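Local coordinates for listeria nuclear targeted protein A (Listeria monocytogenes, PDB 4CIH), which relieves the repression of interferon-stimulated genes in the infected host cell by keeping the chromatin repressor BAHD1 from being recruited to them, at residues A[78-81]-A[82-85]; A[123-126]-A[127-131]; A[131-134]-A[135-138]; A[87-90]-A[91-95]; A[109-112]-A[113-117]. The protein carries 2 engineered substitutions. All blocks are in the same frame, centred on the assembly; numbering follows the deposited sequence.

All five contacts are local, each within about two turns of one helix in the helical bundle of LntA. Contacts 1 and 4 lie on helix 77-103, contacts 2 and 3 share Lys131 on helix 121-139, and contact 5 belongs to the short helix 109-117. Contact 4, whose centre lies about 5 Å from that of the chain, is buried and rich in aromatic groups; contacts 1 and 3 are partly buried, and contacts 2 and 5 lie at the surface, where an arginine or a carboxylate folds over its own helix. Helices 77-103 and 121-139 meet where Ile85 packs on Lys131 and Arg128, and where Trp89 packs on Leu132 and Thr129. Contact 5 joins through Phe114, which packs on Phe92.

Contact 1 of 5, residues A[78-81]-A[82-85]; sequences DTEA and FKKI
The backbone bonds here run from each N-H to the carbonyl four residues back: Phe82 N to Asp78 O (3.2 Å), Lys83 N to Thr79 O (2.9 Å), Lys84 N to Glu80 O (2.6 Å) and Ile85 N to Ala81 O (3.0 Å). They belong to the first turns of helix 77-103 in the four-helical up-and-down bundle of LntA. On the outer side the Glu80 chain kinks midway (chi2 87°) and lies slantwise over Lys83, whose CD comes 3.2 Å from Glu80 OE1. The charged ends are farther apart, NZ of Lys83 standing 4.0 Å from OE1 of Glu80; both of these atoms are hydrogen-bonded to Ser72 OG, which bridges them. Long, flexible charged chains suit this partly exposed side, while the inner side takes apolar groups. Phe82 holds CG anti to its N (chi1 159°), and its ring leaves the turn to pack on Ile69 of helix 67-70 and Leu139 of helix 121-139. Ile85 is likewise buried, against Arg128 and Lys131, and its CG2 rests 3.3 Å from Ala81 O.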
# COMPACT_ATOMS: atom_id res chain seq x y z
N ASP A 78 6.66 2.43 19.30
CA ASP A 78 5.54 2.78 18.42
C ASP A 78 6.00 2.89 16.97
O ASP A 78 5.24 2.61 16.05
CB ASP A 78 4.81 4.01 18.94
CG ASP A 78 3.86 3.66 20.06
OD1 ASP A 78 3.50 2.47 20.13
OD2 ASP A 78 3.47 4.54 20.87
N THR A 79 7.29 3.18 16.79
CA THR A 79 7.86 3.25 15.43
C THR A 79 8.08 1.92 14.67
O THR A 79 7.50 1.73 13.60
CB THR A 79 9.07 4.17 15.36
OG1 THR A 79 10.08 3.62 14.49
CG2 THR A 79 9.63 4.42 16.70
N GLU A 80 8.93 1.02 15.16
CA GLU A 80 9.14 -0.21 14.40
C GLU A 80 7.81 -0.88 14.19
O GLU A 80 7.56 -1.43 13.12
CB GLU A 80 10.05 -1.24 15.10
CG GLU A 80 9.54 -2.70 15.00
CD GLU A 80 10.01 -3.46 13.73
OE1 GLU A 80 10.33 -2.82 12.73
OE2 GLU A 80 10.07 -4.71 13.72
N ALA A 81 7.01 -0.89 15.25
CA ALA A 81 5.67 -1.46 15.24
C ALA A 81 4.98 -0.99 13.99
O ALA A 81 4.50 -1.82 13.22
CB ALA A 81 4.91 -1.01 16.48
N PHE A 82 5.00 0.33 13.77
CA PHE A 82 4.42 1.00 12.60
C PHE A 82 5.02 0.57 11.27
O PHE A 82 4.31 0.36 10.28
CB PHE A 82 4.56 2.53 12.75
CG PHE A 82 4.48 3.27 11.46
CD1 PHE A 82 3.26 3.37 10.78
CD2 PHE A 82 5.62 3.88 10.90
CE1 PHE A 82 3.17 4.01 9.56
CE2 PHE A 82 5.51 4.55 9.70
CZ PHE A 82 4.30 4.60 9.03
N LYS A 83 6.35 0.48 11.24
CA LYS A 83 7.03 0.04 10.03
C LYS A 83 6.59 -1.39 9.77
O LYS A 83 6.35 -1.78 8.62
CB LYS A 83 8.56 0.17 10.20
CG LYS A 83 9.46 -0.59 9.21
CD LYS A 83 9.87 -1.99 9.64
CE LYS A 83 10.91 -2.60 8.68
NZ LYS A 83 12.29 -2.75 9.23
N LYS A 84 6.51 -2.19 10.84
CA LYS A 84 6.34 -3.65 10.76
C LYS A 84 5.00 -3.94 10.16
O LYS A 84 4.87 -4.81 9.29
CB LYS A 84 6.44 -4.27 12.16
CG LYS A 84 5.87 -5.67 12.24
CD LYS A 84 6.17 -6.31 13.58
CE LYS A 84 5.39 -7.59 13.74
NZ LYS A 84 4.55 -7.49 14.97
N ILE A 85 4.00 -3.21 10.62
CA ILE A 85 2.68 -3.26 10.04
C ILE A 85 2.70 -2.59 8.67
O ILE A 85 2.37 -3.23 7.67
CB ILE A 85 1.63 -2.60 10.96
CG1 ILE A 85 0.23 -2.76 10.39
CG2 ILE A 85 1.94 -1.14 11.21
CD1 ILE A 85 -0.59 -3.79 11.12

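Contact 2 of 5, residues A[123-126]-A[127-131]; sequences IFDD and VRTNK. Engineered in segment 123-126: Asp125 (natural residue Lys), Asp126 (natural residue Lys).
Phe124 turns CG away from its backbone N (chi1 -166°), while Arg128, one turn later, folds back through a tight chi2 of 20° and a second bend one bond further out; together these torsions lay the guanidinium group over one face of the phenyl ring. The two planes are 27° apart, so the groups lie roughly flat on each other but not parallel. NE comes in above the ring, offset toward its rim, 3.2 Å from Phe124 CE2. The aliphatic part of the arginine joins in: CD sits over the same ring in a CH-pi contact, and CG is 3.6 Å from Phe124 CZ. An arginine suits this place because its methylenes and its flat cationic head can both cover an aromatic face at a partly exposed position. Beneath the pair, Arg128 N bonds to Phe124 O at 2.8 Å.

On another side of the turn the hydroxyl OG1 of Thr129 donates to Asp126 O at 2.7 Å, in the carbonyl plane on a lone pair. A threonine can thus satisfy its hydroxyl within its own helix. Asp125 and Asp126 are engineered in place of lysines; OD1 of Asp125 is buried without a partner.

This part of helix 121-139 faces helix 77-103: Phe124 meets Phe92 of that helix and also Tyr118, in the link before helix 121-139, while Thr129 packs on Trp89, and NH1 of Arg128 makes a long, weak ion pair with Glu88.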
# COMPACT_ATOMS: atom_id res chain seq x y z
N ILE A 123 -9.64 -10.77 7.14
CA ILE A 123 -9.11 -10.84 8.50
C ILE A 123 -7.72 -10.15 8.57
O ILE A 123 -7.32 -9.59 9.62
CB ILE A 123 -9.02 -12.32 8.95
CG1 ILE A 123 -10.37 -13.05 8.80
CG2 ILE A 123 -8.37 -12.47 10.33
CD1 ILE A 123 -11.64 -12.23 9.00
N PHE A 124 -6.99 -10.21 7.46
CA PHE A 124 -5.77 -9.43 7.30
C PHE A 124 -6.02 -7.93 6.94
O PHE A 124 -5.51 -7.07 7.65
CB PHE A 124 -4.84 -10.11 6.28
CG PHE A 124 -3.44 -9.58 6.29
CD1 PHE A 124 -3.10 -8.45 5.56
CD2 PHE A 124 -2.46 -10.21 7.03
CE1 PHE A 124 -1.80 -7.96 5.58
CE2 PHE A 124 -1.16 -9.73 7.04
CZ PHE A 124 -0.82 -8.63 6.31
N ASP A 125 -6.78 -7.62 5.88
CA ASP A 125 -7.10 -6.19 5.50
C ASP A 125 -7.27 -5.27 6.70
O ASP A 125 -6.32 -4.59 7.12
CB ASP A 125 -8.34 -6.05 4.57
CG ASP A 125 -8.48 -4.60 3.99
OD1 ASP A 125 -7.45 -3.93 3.77
OD2 ASP A 125 -9.61 -4.08 3.77
N ASP A 126 -8.51 -5.23 7.21
CA ASP A 126 -8.82 -4.73 8.54
C ASP A 126 -7.63 -4.84 9.47
O ASP A 126 -7.06 -3.82 9.87
CB ASP A 126 -9.97 -5.53 9.18
CG ASP A 126 -11.24 -5.53 8.35
OD1 ASP A 126 -11.45 -4.56 7.56
OD2 ASP A 126 -12.06 -6.48 8.51
N VAL A 127 -7.26 -6.06 9.88
CA VAL A 127 -6.32 -6.13 11.02
C VAL A 127 -5.08 -5.27 10.78
O VAL A 127 -4.66 -4.54 11.67
CB VAL A 127 -5.84 -7.54 11.45
CG1 VAL A 127 -4.70 -7.42 12.45
CG2 VAL A 127 -6.95 -8.38 12.07
N ARG A 128 -4.45 -5.37 9.62
CA ARG A 128 -3.32 -4.45 9.43
C ARG A 128 -3.82 -2.97 9.47
O ARG A 128 -3.16 -2.09 10.02
CB ARG A 128 -2.51 -4.78 8.17
CG ARG A 128 -1.28 -5.69 8.35
CD ARG A 128 -1.24 -6.54 9.62
NE ARG A 128 -1.92 -7.83 9.51
CZ ARG A 128 -1.50 -8.96 10.09
NH1 ARG A 128 -0.37 -8.95 10.80
NH2 ARG A 128 -2.18 -10.10 9.96
N THR A 129 -4.99 -2.71 8.89
CA THR A 129 -5.46 -1.32 8.80
C THR A 129 -5.84 -0.82 10.17
O THR A 129 -5.51 0.31 10.53
CB THR A 129 -6.70 -1.16 7.91
OG1 THR A 129 -7.87 -1.50 8.66
CG2 THR A 129 -6.59 -1.97 6.62
N ASN A 130 -6.53 -1.65 10.94
CA ASN A 130 -6.78 -1.30 12.32
C ASN A 130 -5.49 -1.09 13.07
O ASN A 130 -5.39 -0.22 13.93
CB ASN A 130 -7.55 -2.41 13.03
CG ASN A 130 -9.02 -2.13 13.13
OD1 ASN A 130 -9.52 -1.09 12.69
ND2 ASN A 130 -9.74 -3.08 13.70
N LYS A 131 -4.52 -1.93 12.81
CA LYS A 131 -3.23 -1.80 13.47
C LYS A 131 -2.42 -0.63 12.94
O LYS A 131 -1.75 0.08 13.71
CB LYS A 131 -2.45 -3.11 13.39
CG LYS A 131 -2.91 -4.12 14.42
CD LYS A 131 -1.90 -5.23 14.71
CE LYS A 131 -2.18 -5.88 16.06
NZ LYS A 131 -1.63 -7.26 16.14

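Contact 3 of 5, residues A[131-134]-A[135-138]; sequences KLQT and ALNN
Gln133 meets Asn137 one turn further on, and its side chain can be followed outward from CB. The chain leaves with CG opposite the backbone N (chi1 -176°), then turns sharply at the next bond (chi2 48°), which swings the amide along the helix toward Asn137. At the tip NE2 lies 3.4 Å from Asn137 OD1, while OE1 is turned to the backbone N of Leu145 and hydrogen-bonded to it. The two side-chain amides stand at 62° to one another, crossing at a steep tilt instead of stacking. Beneath them Asn137 N bonds to Gln133 O at 3.1 Å. This is a late turn of helix 121-139, a member of the up-and-down bundle, and its residues divide by side. Polar side chains suit the outer side, where Thr134 and Asn138 run alongside each other and the methyl CG2 of Thr134 is 3.4 Å from Asn138 ND2. Leucines suit the inner side: Leu132 and Leu136 are buried, with Leu132 reaching Phe82 and Trp89 of helix 77-103. Between the two sides the small Ala135 takes up little room, its N bonded to Lys131 O at 2.8 Å.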
# COMPACT_ATOMS: atom_id res chain seq x y z
N LYS A 131 -4.52 -1.93 12.81
CA LYS A 131 -3.23 -1.80 13.47
C LYS A 131 -2.42 -0.63 12.94
O LYS A 131 -1.75 0.08 13.71
CB LYS A 131 -2.45 -3.11 13.39
CG LYS A 131 -2.91 -4.12 14.42
CD LYS A 131 -1.90 -5.23 14.71
CE LYS A 131 -2.18 -5.88 16.06
NZ LYS A 131 -1.63 -7.26 16.14
N LEU A 132 -2.50 -0.39 11.64
CA LEU A 132 -1.73 0.72 11.05
C LEU A 132 -2.29 2.01 11.60
O LEU A 132 -1.53 2.93 11.96
CB LEU A 132 -1.83 0.77 9.53
CG LEU A 132 -0.75 1.64 8.87
CD1 LEU A 132 -0.94 1.75 7.38
CD2 LEU A 132 -0.72 3.04 9.45
N GLN A 133 -3.62 2.00 11.69
CA GLN A 133 -4.43 3.13 12.11
C GLN A 133 -4.16 3.44 13.57
O GLN A 133 -3.97 4.58 13.92
CB GLN A 133 -5.91 2.81 11.91
CG GLN A 133 -6.81 4.00 12.26
CD GLN A 133 -6.32 5.33 11.62
OE1 GLN A 133 -6.32 5.49 10.39
NE2 GLN A 133 -5.86 6.24 12.46
N THR A 134 -4.19 2.44 14.44
CA THR A 134 -3.71 2.71 15.80
C THR A 134 -2.28 3.25 15.71
O THR A 134 -2.01 4.40 16.07
CB THR A 134 -3.83 1.47 16.70
OG1 THR A 134 -5.23 1.17 16.86
CG2 THR A 134 -3.20 1.71 18.08
N ALA A 135 -1.40 2.44 15.14
CA ALA A 135 0.01 2.78 14.91
C ALA A 135 0.27 4.23 14.45
O ALA A 135 1.31 4.81 14.77
CB ALA A 135 0.64 1.78 13.92
N LEU A 136 -0.63 4.80 13.66
CA LEU A 136 -0.48 6.21 13.26
C LEU A 136 -0.94 7.11 14.42
O LEU A 136 -0.24 8.07 14.84
CB LEU A 136 -1.31 6.49 11.99
CG LEU A 136 -0.85 6.05 10.58
CD1 LEU A 136 -2.06 5.73 9.72
CD2 LEU A 136 0.01 7.08 9.86
N ASN A 137 -2.10 6.77 14.97
CA ASN A 137 -2.62 7.46 16.16
C ASN A 137 -1.57 7.45 17.27
O ASN A 137 -1.46 8.40 18.05
CB ASN A 137 -3.90 6.77 16.67
CG ASN A 137 -5.15 7.26 15.97
OD1 ASN A 137 -5.11 8.21 15.19
ND2 ASN A 137 -6.25 6.61 16.22
N ASN A 138 -0.82 6.35 17.36
CA ASN A 138 0.16 6.24 18.44
C ASN A 138 1.38 7.10 18.13
O ASN A 138 1.98 7.73 19.02
CB ASN A 138 0.45 4.77 18.82
CG ASN A 138 -0.73 4.10 19.53
OD1 ASN A 138 -1.78 4.73 19.72
ND2 ASN A 138 -0.58 2.84 19.94

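Contact 4 of 5, residues A[87-90]-A[91-95]; sequences KEWS and EFKIE
The backbone bonds run from Glu91 N to Lys87 O, at 3.3 Å, and on to the next residues, but the turn is slightly stretched. The next two bonds, Phe92 N to Glu88 O and Lys93 N to Trp89 O, are weak at 3.4 Å and 3.5 Å.

Among polar side chains, the hydroxyl OG of Ser90, with chi1 at 65°, is hydrogen-bonded to Phe86 O, one turn back, and to Gln60 OE1. Two partners thus satisfy this buried group, and serine is small enough to fit there. Lys93 ends in a long, weak ion pair with Glu23.

Contact with aromatic rings involves the aliphatic part of that same lysine. Its chain, kinked along its length, brings CD over one face of the Trp89 indole, 4.4 Å from CZ2. Methylenes tolerate burial against an aromatic face, and the length of the chain lets NZ reach toward Glu23. Phe92 meets Tyr118 edge-to-face, and Ile94 packs on Phe19.

A further kind of contact sets CH groups against backbone carbonyls: Lys93 CG lies 3.3 Å from Trp89 O, Ile94 CD1 lies 3.2 Å from Ser90 O, and the ring edge of Phe92 also has Trp89 O beside it.

Here the middle of helix 77-103 packs against helices 8-34, 109-117 and 121-139, as befits a buried helix of the four-helical up-and-down bundle.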
# COMPACT_ATOMS: atom_id res chain seq x y z
N LYS A 87 4.74 -2.15 6.54
CA LYS A 87 5.41 -2.98 5.53
C LYS A 87 4.44 -4.05 5.12
O LYS A 87 4.26 -4.32 3.92
CB LYS A 87 6.74 -3.59 6.04
CG LYS A 87 7.93 -3.35 5.08
CD LYS A 87 9.18 -4.22 5.33
CE LYS A 87 9.72 -4.79 4.03
NZ LYS A 87 10.11 -6.24 4.05
N GLU A 88 3.78 -4.64 6.10
CA GLU A 88 2.80 -5.68 5.81
C GLU A 88 1.52 -5.12 5.12
O GLU A 88 1.02 -5.73 4.18
CB GLU A 88 2.39 -6.45 7.08
CG GLU A 88 3.21 -7.68 7.53
CD GLU A 88 3.03 -7.83 9.03
OE1 GLU A 88 2.17 -7.06 9.49
OE2 GLU A 88 3.72 -8.60 9.75
N TRP A 89 0.98 -4.02 5.64
CA TRP A 89 -0.20 -3.28 5.10
C TRP A 89 -0.03 -2.73 3.64
O TRP A 89 -0.87 -2.98 2.77
CB TRP A 89 -0.53 -2.14 6.09
CG TRP A 89 -1.75 -1.31 5.81
CD1 TRP A 89 -3.02 -1.54 6.25
CD2 TRP A 89 -1.81 -0.10 5.04
NE1 TRP A 89 -3.86 -0.58 5.77
CE2 TRP A 89 -3.15 0.32 5.02
CE3 TRP A 89 -0.85 0.67 4.36
CZ2 TRP A 89 -3.56 1.48 4.38
CZ3 TRP A 89 -1.25 1.79 3.71
CH2 TRP A 89 -2.60 2.20 3.72
N SER A 90 1.07 -2.03 3.38
CA SER A 90 1.44 -1.54 2.03
C SER A 90 1.69 -2.60 0.94
O SER A 90 1.25 -2.45 -0.22
CB SER A 90 2.71 -0.74 2.17
OG SER A 90 3.73 -1.64 2.59
N GLU A 91 2.44 -3.65 1.28
CA GLU A 91 2.64 -4.67 0.28
C GLU A 91 1.29 -5.16 -0.16
O GLU A 91 0.88 -4.96 -1.31
CB GLU A 91 3.52 -5.81 0.79
CG GLU A 91 4.95 -5.75 0.27
CD GLU A 91 5.07 -5.87 -1.24
OE1 GLU A 91 4.48 -6.80 -1.83
OE2 GLU A 91 5.79 -5.06 -1.84
N PHE A 92 0.58 -5.76 0.78
CA PHE A 92 -0.72 -6.36 0.55
C PHE A 92 -1.58 -5.63 -0.52
O PHE A 92 -2.14 -6.22 -1.46
CB PHE A 92 -1.44 -6.39 1.89
CG PHE A 92 -2.86 -6.83 1.78
CD1 PHE A 92 -3.17 -8.15 1.48
CD2 PHE A 92 -3.89 -5.94 1.98
CE1 PHE A 92 -4.48 -8.58 1.38
CE2 PHE A 92 -5.21 -6.36 1.88
CZ PHE A 92 -5.50 -7.67 1.57
N LYS A 93 -1.65 -4.32 -0.34
CA LYS A 93 -2.38 -3.42 -1.22
C LYS A 93 -1.66 -3.34 -2.53
O LYS A 93 -2.25 -3.23 -3.60
CB LYS A 93 -2.40 -2.03 -0.60
CG LYS A 93 -3.18 -1.95 0.71
CD LYS A 93 -4.27 -0.89 0.69
CE LYS A 93 -5.63 -1.50 1.02
NZ LYS A 93 -6.56 -0.59 1.75
N ILE A 94 -0.35 -3.41 -2.48
CA ILE A 94 0.30 -3.44 -3.76
C ILE A 94 0.03 -4.78 -4.43
O ILE A 94 -0.58 -4.84 -5.49
CB ILE A 94 1.78 -3.20 -3.59
CG1 ILE A 94 1.96 -1.72 -3.31
CG2 ILE A 94 2.51 -3.74 -4.79
CD1 ILE A 94 3.24 -1.40 -2.55
N GLU A 95 0.49 -5.86 -3.80
CA GLU A 95 0.30 -7.16 -4.38
C GLU A 95 -1.12 -7.20 -4.92
O GLU A 95 -1.34 -7.40 -6.13
CB GLU A 95 0.55 -8.24 -3.32
CG GLU A 95 0.76 -9.66 -3.83
CD GLU A 95 1.71 -9.80 -5.01
OE1 GLU A 95 2.71 -9.06 -5.10
OE2 GLU A 95 1.47 -10.70 -5.86

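Contact 5 of 5, residues A[109-112]-A[113-117]; sequences DSEA and VFKKT
The short helix 109-117, which follows helix 77-103 in this helical bundle, carries the contact along its whole length. Glu111 is the central side chain: a turn in its chain (chi2 -49°) sends the two carboxylate oxygens to different neighbours. OE1 lies 3.3 Å from CD of Lys115, so the acid meets the methylenes of the lysine, and Lys115 NZ stays 4.9 Å from that OE1, beyond a salt bridge. OE2 lies 3.7 Å from Phe114 CB, with the carboxylate plane tilted 36° to the ring. Long charged chains suit this surface, where they can spread over their own helix. The backbone below is regular at Lys115, whose N bonds to Glu111 O at 3.2 Å (168°); Phe114 N makes a weak bond to the same oxygen. Lys116 N bonds to Ala112 O at 3.0 Å, and Lys116 CG lies 3.3 Å from the same oxygen. Ser110 OG adds a hydrogen bond to Asp102 of helix 77-103. Phe114 is the buried residue of the helix, and its ring suits the inward side: it meets Tyr118 and Phe92 and packs on Arg96 and Val99 of helix 77-103 and on Gln121 of helix 121-139.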
# COMPACT_ATOMS: atom_id res chain seq x y z
N ASP A 109 -0.60 -16.48 -12.04
CA ASP A 109 0.60 -16.60 -11.26
C ASP A 109 0.44 -15.96 -9.89
O ASP A 109 0.48 -16.66 -8.87
CB ASP A 109 1.79 -16.03 -12.03
CG ASP A 109 2.48 -17.09 -12.84
OD1 ASP A 109 2.47 -18.25 -12.36
OD2 ASP A 109 3.01 -16.80 -13.94
N SER A 110 0.14 -14.66 -9.86
CA SER A 110 0.12 -13.96 -8.58
C SER A 110 -1.10 -14.25 -7.69
O SER A 110 -1.05 -13.91 -6.52
CB SER A 110 0.40 -12.44 -8.72
OG SER A 110 -0.59 -11.82 -9.51
N GLU A 111 -2.12 -14.95 -8.20
CA GLU A 111 -3.35 -15.30 -7.41
C GLU A 111 -3.18 -16.52 -6.52
O GLU A 111 -3.62 -16.50 -5.36
CB GLU A 111 -4.56 -15.58 -8.31
CG GLU A 111 -5.92 -14.99 -7.90
CD GLU A 111 -6.37 -15.19 -6.48
OE1 GLU A 111 -7.07 -16.21 -6.19
OE2 GLU A 111 -6.13 -14.28 -5.65
N ALA A 112 -2.61 -17.59 -7.07
CA ALA A 112 -2.11 -18.73 -6.26
C ALA A 112 -1.31 -18.26 -5.04
O ALA A 112 -1.69 -18.51 -3.90
CB ALA A 112 -1.25 -19.64 -7.11
N VAL A 113 -0.14 -17.68 -5.31
CA VAL A 113 0.78 -17.13 -4.31
C VAL A 113 0.12 -16.10 -3.40
O VAL A 113 0.56 -15.84 -2.28
CB VAL A 113 1.91 -16.41 -5.07
CG1 VAL A 113 2.86 -15.67 -4.13
CG2 VAL A 113 2.60 -17.37 -6.01
N PHE A 114 -0.96 -15.53 -3.92
CA PHE A 114 -1.75 -14.58 -3.15
C PHE A 114 -2.36 -15.26 -1.94
O PHE A 114 -2.08 -14.89 -0.80
CB PHE A 114 -2.85 -13.95 -4.02
CG PHE A 114 -3.44 -12.74 -3.39
CD1 PHE A 114 -4.40 -12.86 -2.39
CD2 PHE A 114 -2.95 -11.47 -3.69
CE1 PHE A 114 -4.89 -11.74 -1.74
CE2 PHE A 114 -3.46 -10.35 -3.07
CZ PHE A 114 -4.43 -10.48 -2.09
N LYS A 115 -3.22 -16.23 -2.21
CA LYS A 115 -3.92 -17.00 -1.19
C LYS A 115 -2.90 -17.78 -0.37
O LYS A 115 -3.15 -18.19 0.77
CB LYS A 115 -4.88 -17.98 -1.87
CG LYS A 115 -6.16 -17.36 -2.43
CD LYS A 115 -6.75 -18.17 -3.59
CE LYS A 115 -8.29 -18.12 -3.64
NZ LYS A 115 -8.98 -19.20 -2.86
N LYS A 116 -1.74 -18.03 -0.97
CA LYS A 116 -0.73 -18.66 -0.16
C LYS A 116 -0.31 -17.61 0.85
O LYS A 116 -0.51 -17.79 2.03
CB LYS A 116 0.44 -19.21 -0.99
CG LYS A 116 0.01 -20.43 -1.82
CD LYS A 116 1.17 -21.21 -2.43
CE LYS A 116 0.74 -22.63 -2.76
NZ LYS A 116 1.79 -23.64 -2.47
N THR A 117 0.20 -16.49 0.38
CA THR A 117 0.78 -15.54 1.33
C THR A 117 -0.21 -14.86 2.31
O THR A 117 0.16 -14.44 3.41
CB THR A 117 1.87 -14.64 0.69
OG1 THR A 117 1.79 -13.30 1.19
CG2 THR A 117 1.79 -14.63 -0.82